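Local structure of nuclear polyadenylated RNA-binding protein NAB2 (2V75) at residues L10-A15 with A32-V36; V14-L18 with N66-A71. The protein binds the poly(A) tails of mRNAs, protecting them from the exosome, and takes part in tail-length control and in nuclear export, which requires this N-terminal domain. All coordinates share one frame; numbering follows the deposited sequence.

Contact 1: residues L10-A15 with A32-V36; sequences LKVIVA and AEYIV
Residues 10-15 and 32-36 are helical and run at 124° between their N-to-C directions, their axes closing to 8.7 Å, with Lys11 and Ala32 as the nearest CA pair at 5.4 Å. The approach is close because Ala32 offers only a methyl group: its CB sits 3.6 Å from Lys11 O and also lies against the backbone N of Ala15, so one small side chain rests directly on a turn of the partner helix. From helix 7-18, Val14 packs on the same alanine. Its CG1, anti to the backbone N (chi1 174°), reaches over Ala32 CA and at the same time touches Ile35 CD1 at 3.8 Å, the two branched side chains meeting at a slant. These are the first two helices, 7-18 and 28-40, of the all-helical N-terminal domain of Nab2, whose sequence family belongs to the PWI-like clan; Ile35 also touches Leu52 of helix 45-55 and Val67 of helix 61-79. Toward the start of 10-15, Val36 takes over. Its CG2 branch lies 3.7 Å from Lys11 CG, where the two side chains cross nearly at right angles, and 3.9 Å from Leu10 CG, where the leucine and valine side chains run alongside one another, pointing opposite ways. Beyond CG the Lys11 chain stays extended, and its methylenes pass beside the carboxylate of Glu33, with Lys11 CE 3.3 Å from Glu33 OE1. The ammonium ends up equally far from both oxygens, Lys11 NZ lying 3.4 Å from OE1 and from OE2 of Glu33, a salt bridge whose two hydrogen bonds are weak. The stronger partner of Lys11 NZ is Glu8, one turn earlier on its own helix.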
loop_
_atom_site.group_PDB
_atom_site.type_symbol
_atom_site.label_atom_id
_atom_site.label_comp_id
_atom_site.label_asym_id
_atom_site.label_seq_id
_atom_site.Cartn_x
_atom_site.Cartn_y
_atom_site.Cartn_z
ATOM N N LEU A 10 3.041 4.714 -7.094
ATOM C CA LEU A 10 2.466 4.261 -5.831
ATOM C C LEU A 10 1.814 2.877 -5.931
ATOM O O LEU A 10 1.950 2.048 -5.040
ATOM C CB LEU A 10 1.490 5.303 -5.289
ATOM C CG LEU A 10 1.135 5.051 -3.840
ATOM C CD1 LEU A 10 2.326 5.056 -2.866
ATOM C CD2 LEU A 10 0.066 6.044 -3.386
ATOM N N LYS A 11 1.145 2.618 -7.043
ATOM C CA LYS A 11 0.482 1.324 -7.229
ATOM C C LYS A 11 1.547 0.243 -7.276
ATOM O O LYS A 11 1.404 -0.813 -6.691
ATOM C CB LYS A 11 -0.335 1.340 -8.494
ATOM C CG LYS A 11 -1.650 2.126 -8.455
ATOM C CD LYS A 11 -2.347 1.981 -9.834
ATOM C CE LYS A 11 -3.312 3.107 -10.101
ATOM N NZ LYS A 11 -3.577 3.229 -11.545
ATOM N N VAL A 12 2.666 0.538 -7.911
ATOM C CA VAL A 12 3.781 -0.432 -7.944
ATOM C C VAL A 12 4.364 -0.636 -6.560
ATOM O O VAL A 12 4.552 -1.758 -6.089
ATOM C CB VAL A 12 4.889 -0.008 -8.895
ATOM C CG1 VAL A 12 6.150 -0.848 -8.659
ATOM C CG2 VAL A 12 4.456 -0.145 -10.365
ATOM N N ILE A 13 4.524 0.450 -5.813
ATOM C CA ILE A 13 5.124 0.367 -4.474
ATOM C C ILE A 13 4.242 -0.398 -3.521
ATOM O O ILE A 13 4.698 -1.218 -2.727
ATOM C CB ILE A 13 5.407 1.770 -3.899
ATOM C CG1 ILE A 13 6.650 2.352 -4.579
ATOM C CG2 ILE A 13 5.584 1.739 -2.366
ATOM C CD1 ILE A 13 6.751 3.889 -4.341
ATOM N N VAL A 14 2.944 -0.188 -3.633
ATOM C CA VAL A 14 1.989 -0.956 -2.808
ATOM C C VAL A 14 1.988 -2.461 -3.147
ATOM O O VAL A 14 2.042 -3.303 -2.246
ATOM C CB VAL A 14 0.588 -0.313 -2.898
ATOM C CG1 VAL A 14 -0.492 -1.174 -2.148
ATOM C CG2 VAL A 14 0.599 1.083 -2.285
ATOM N N ALA A 15 1.948 -2.779 -4.435
ATOM C CA ALA A 15 2.136 -4.148 -4.904
ATOM C C ALA A 15 3.415 -4.800 -4.369
ATOM O O ALA A 15 3.408 -5.974 -4.026
ATOM C CB ALA A 15 2.053 -4.210 -6.456
ATOM N N ALA A 32 -3.740 -3.280 -4.707
ATOM C CA ALA A 32 -2.917 -2.085 -4.864
ATOM C C ALA A 32 -3.711 -0.950 -5.525
ATOM O O ALA A 32 -3.670 0.216 -5.100
ATOM C CB ALA A 32 -1.656 -2.412 -5.682
ATOM N N GLU A 33 -4.491 -1.271 -6.542
ATOM C CA GLU A 33 -5.280 -0.239 -7.214
ATOM C C GLU A 33 -6.324 0.330 -6.262
ATOM O O GLU A 33 -6.616 1.534 -6.297
ATOM C CB GLU A 33 -5.948 -0.815 -8.449
ATOM C CG GLU A 33 -4.973 -0.980 -9.617
ATOM C CD GLU A 33 -5.121 0.107 -10.679
ATOM O OE1 GLU A 33 -5.913 1.063 -10.475
ATOM O OE2 GLU A 33 -4.468 -0.025 -11.744
ATOM N N TYR A 34 -6.925 -0.546 -5.473
ATOM C CA TYR A 34 -8.008 -0.114 -4.594
ATOM C C TYR A 34 -7.401 0.799 -3.525
ATOM O O TYR A 34 -7.961 1.855 -3.215
ATOM C CB TYR A 34 -8.676 -1.291 -3.903
ATOM C CG TYR A 34 -10.075 -1.026 -3.451
ATOM C CD1 TYR A 34 -11.150 -1.286 -4.254
ATOM C CD2 TYR A 34 -10.336 -0.464 -2.225
ATOM C CE1 TYR A 34 -12.459 -1.019 -3.831
ATOM C CE2 TYR A 34 -11.615 -0.190 -1.820
ATOM C CZ TYR A 34 -12.678 -0.441 -2.614
ATOM O OH TYR A 34 -13.923 -0.121 -2.086
ATOM N N ILE A 35 -6.271 0.394 -2.976
ATOM C CA ILE A 35 -5.577 1.212 -1.976
ATOM C C ILE A 35 -5.233 2.615 -2.483
ATOM O O ILE A 35 -5.542 3.626 -1.850
ATOM C CB ILE A 35 -4.349 0.495 -1.376
ATOM C CG1 ILE A 35 -4.816 -0.706 -0.532
ATOM C CG2 ILE A 35 -3.472 1.519 -0.594
ATOM C CD1 ILE A 35 -3.639 -1.538 0.012
ATOM N N VAL A 36 -4.690 2.687 -3.680
ATOM C CA VAL A 36 -4.331 3.962 -4.243
ATOM C C VAL A 36 -5.547 4.807 -4.565
ATOM O O VAL A 36 -5.504 6.009 -4.383
ATOM C CB VAL A 36 -3.425 3.736 -5.444
ATOM C CG1 VAL A 36 -3.252 5.027 -6.257
ATOM C CG2 VAL A 36 -2.117 3.115 -4.931
#

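Contact 2: residues V14-L18 with N66-A71; sequences VAEKL and NVVQTA
Lys17 sets out toward residues 66-71 and its end runs past Thr70 to Asn66, while Val67 meets Leu18 and Val14 on the more buried side. The two helices are closer to antiparallel than not, at 149° with axes 10.0 Å apart, and Lys17 spans the gap. Its CG is anti to the backbone N (chi1 178°), which carries the chain away from its own helix; a bend at chi2 (66°) then turns the outer methylenes along the partner surface. On the way Lys17 CG passes Val67 CG2 at 4.1 Å, and CE comes to 3.7 Å from Thr70 OG1. The end of the lysine meets the Asn66 side chain, the two side chains being roughly perpendicular. A hydrogen bond from Lys17 NZ to Asn66 OD1 is likely, but the position of OD1 is doubtful and the modelled separation, 2.4 Å, should carry no weight. Thr70 OG1 has its own acceptor, giving its proton to Asn66 O at 2.8 Å; it and Thr70 N reach that carbonyl oxygen from opposite faces of its plane. Leu18 and Val67 also cross nearly perpendicular, with Leu18 CD2 facing the two methyls of Val67 evenly, 3.9 Å from CG1 and from CG2. Further along, the CG2 branch of Val14 rests on Ala71 CB at 3.9 Å. Val67 extends this apolar layer to Ile21, and Leu18 extends it to Phe24 and Val31, in the core of the helical N-terminal domain. The chemistry is thus split: methyl groups fill the inner side, whereas at the more open margin Lys17 CG brushes Val67, and the ammonium probably meets a neutral amide oxygen rather than a carboxylate.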
loop_
_atom_site.group_PDB
_atom_site.type_symbol
_atom_site.label_atom_id
_atom_site.label_comp_id
_atom_site.label_asym_id
_atom_site.label_seq_id
_atom_site.Cartn_x
_atom_site.Cartn_y
_atom_site.Cartn_z
ATOM N N VAL A 14 2.944 -0.188 -3.633
ATOM C CA VAL A 14 1.989 -0.956 -2.808
ATOM C C VAL A 14 1.988 -2.461 -3.147
ATOM O O VAL A 14 2.042 -3.303 -2.246
ATOM C CB VAL A 14 0.588 -0.313 -2.898
ATOM C CG1 VAL A 14 -0.492 -1.174 -2.148
ATOM C CG2 VAL A 14 0.599 1.083 -2.285
ATOM N N ALA A 15 1.948 -2.779 -4.435
ATOM C CA ALA A 15 2.136 -4.148 -4.904
ATOM C C ALA A 15 3.415 -4.800 -4.369
ATOM O O ALA A 15 3.408 -5.974 -4.026
ATOM C CB ALA A 15 2.053 -4.210 -6.456
ATOM N N GLU A 16 4.520 -4.061 -4.322
ATOM C CA GLU A 16 5.772 -4.622 -3.838
ATOM C C GLU A 16 5.645 -4.993 -2.354
ATOM O O GLU A 16 6.144 -6.041 -1.900
ATOM C CB GLU A 16 6.929 -3.639 -4.063
ATOM C CG GLU A 16 7.202 -3.377 -5.493
ATOM C CD GLU A 16 7.822 -4.550 -6.214
ATOM O OE1 GLU A 16 8.614 -5.334 -5.636
ATOM O OE2 GLU A 16 7.652 -4.603 -7.445
ATOM N N LYS A 17 4.979 -4.123 -1.621
ATOM C CA LYS A 17 4.744 -4.349 -0.180
ATOM C C LYS A 17 3.857 -5.571 0.032
ATOM O O LYS A 17 4.206 -6.494 0.781
ATOM C CB LYS A 17 4.150 -3.104 0.440
ATOM C CG LYS A 17 3.798 -3.220 1.949
ATOM C CD LYS A 17 4.989 -3.400 2.822
ATOM C CE LYS A 17 4.493 -3.438 4.277
ATOM N NZ LYS A 17 5.578 -3.358 5.247
ATOM N N LEU A 18 2.746 -5.618 -0.702
ATOM C CA LEU A 18 1.833 -6.783 -0.671
ATOM C C LEU A 18 2.522 -8.101 -1.019
ATOM O O LEU A 18 2.295 -9.164 -0.407
ATOM C CB LEU A 18 0.659 -6.503 -1.600
ATOM C CG LEU A 18 -0.262 -5.336 -1.233
ATOM C CD1 LEU A 18 -1.307 -5.223 -2.383
ATOM C CD2 LEU A 18 -0.911 -5.566 0.147
ATOM N N ASN A 66 -0.190 -1.798 8.427
ATOM C CA ASN A 66 1.181 -1.666 7.979
ATOM C C ASN A 66 1.282 -1.269 6.514
ATOM O O ASN A 66 2.096 -0.407 6.170
ATOM C CB ASN A 66 1.908 -2.965 8.195
ATOM C CG ASN A 66 3.375 -2.856 7.790
ATOM O OD1 ASN A 66 3.884 -3.644 6.993
ATOM N ND2 ASN A 66 4.065 -1.860 8.365
ATOM N N VAL A 67 0.489 -1.912 5.677
ATOM C CA VAL A 67 0.506 -1.678 4.231
ATOM C C VAL A 67 0.043 -0.252 3.996
ATOM O O VAL A 67 0.679 0.490 3.243
ATOM C CB VAL A 67 -0.377 -2.629 3.452
ATOM C CG1 VAL A 67 -0.463 -2.184 1.946
ATOM C CG2 VAL A 67 0.149 -4.085 3.624
ATOM N N VAL A 68 -1.064 0.119 4.626
ATOM C CA VAL A 68 -1.571 1.497 4.483
ATOM C C VAL A 68 -0.564 2.584 4.969
ATOM O O VAL A 68 -0.316 3.622 4.298
ATOM C CB VAL A 68 -3.001 1.626 5.091
ATOM C CG1 VAL A 68 -3.401 3.086 5.103
ATOM C CG2 VAL A 68 -4.024 0.722 4.308
ATOM N N GLN A 69 -0.003 2.415 6.161
ATOM C CA GLN A 69 1.070 3.267 6.674
ATOM C C GLN A 69 2.213 3.409 5.676
ATOM O O GLN A 69 2.693 4.492 5.380
ATOM C CB GLN A 69 1.550 2.687 8.018
ATOM C CG GLN A 69 0.534 2.884 9.094
ATOM C CD GLN A 69 0.973 2.279 10.423
ATOM O OE1 GLN A 69 2.019 1.633 10.478
ATOM N NE2 GLN A 69 0.168 2.462 11.461
ATOM N N THR A 70 2.655 2.296 5.104
ATOM C CA THR A 70 3.741 2.338 4.156
ATOM C C THR A 70 3.368 3.097 2.875
ATOM O O THR A 70 4.168 3.895 2.370
ATOM C CB THR A 70 4.113 0.915 3.728
ATOM O OG1 THR A 70 4.541 0.211 4.885
ATOM C CG2 THR A 70 5.200 0.890 2.625
ATOM N N ALA A 71 2.135 2.934 2.444
ATOM C CA ALA A 71 1.638 3.614 1.258
ATOM C C ALA A 71 1.657 5.125 1.482
ATOM O O ALA A 71 2.130 5.839 0.629
ATOM C CB ALA A 71 0.200 3.182 0.944
#

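In the fold
Contacts 1 and 2 share helix 7-18, and their centres lie about 7 Å apart. Val14 belongs to both: it is wedged where helices 28-40 and 61-79 converge, both of its methyls touching both helices. The other two helices also meet directly, with Ile35 CD1 of contact 1 lying 3.8 Å from Val67 CG1 of contact 2. Separately, Leu10 CD1 brings helix 7-18 to 3.6 Å from Ala71 O of helix 61-79. Together the segments form a three-helix core near the centre of the domain. No ligand is bound here; the RNA-binding zinc fingers belong to other parts of the protein, and these contacts build the fold of the N-terminal, Mlp1-binding domain.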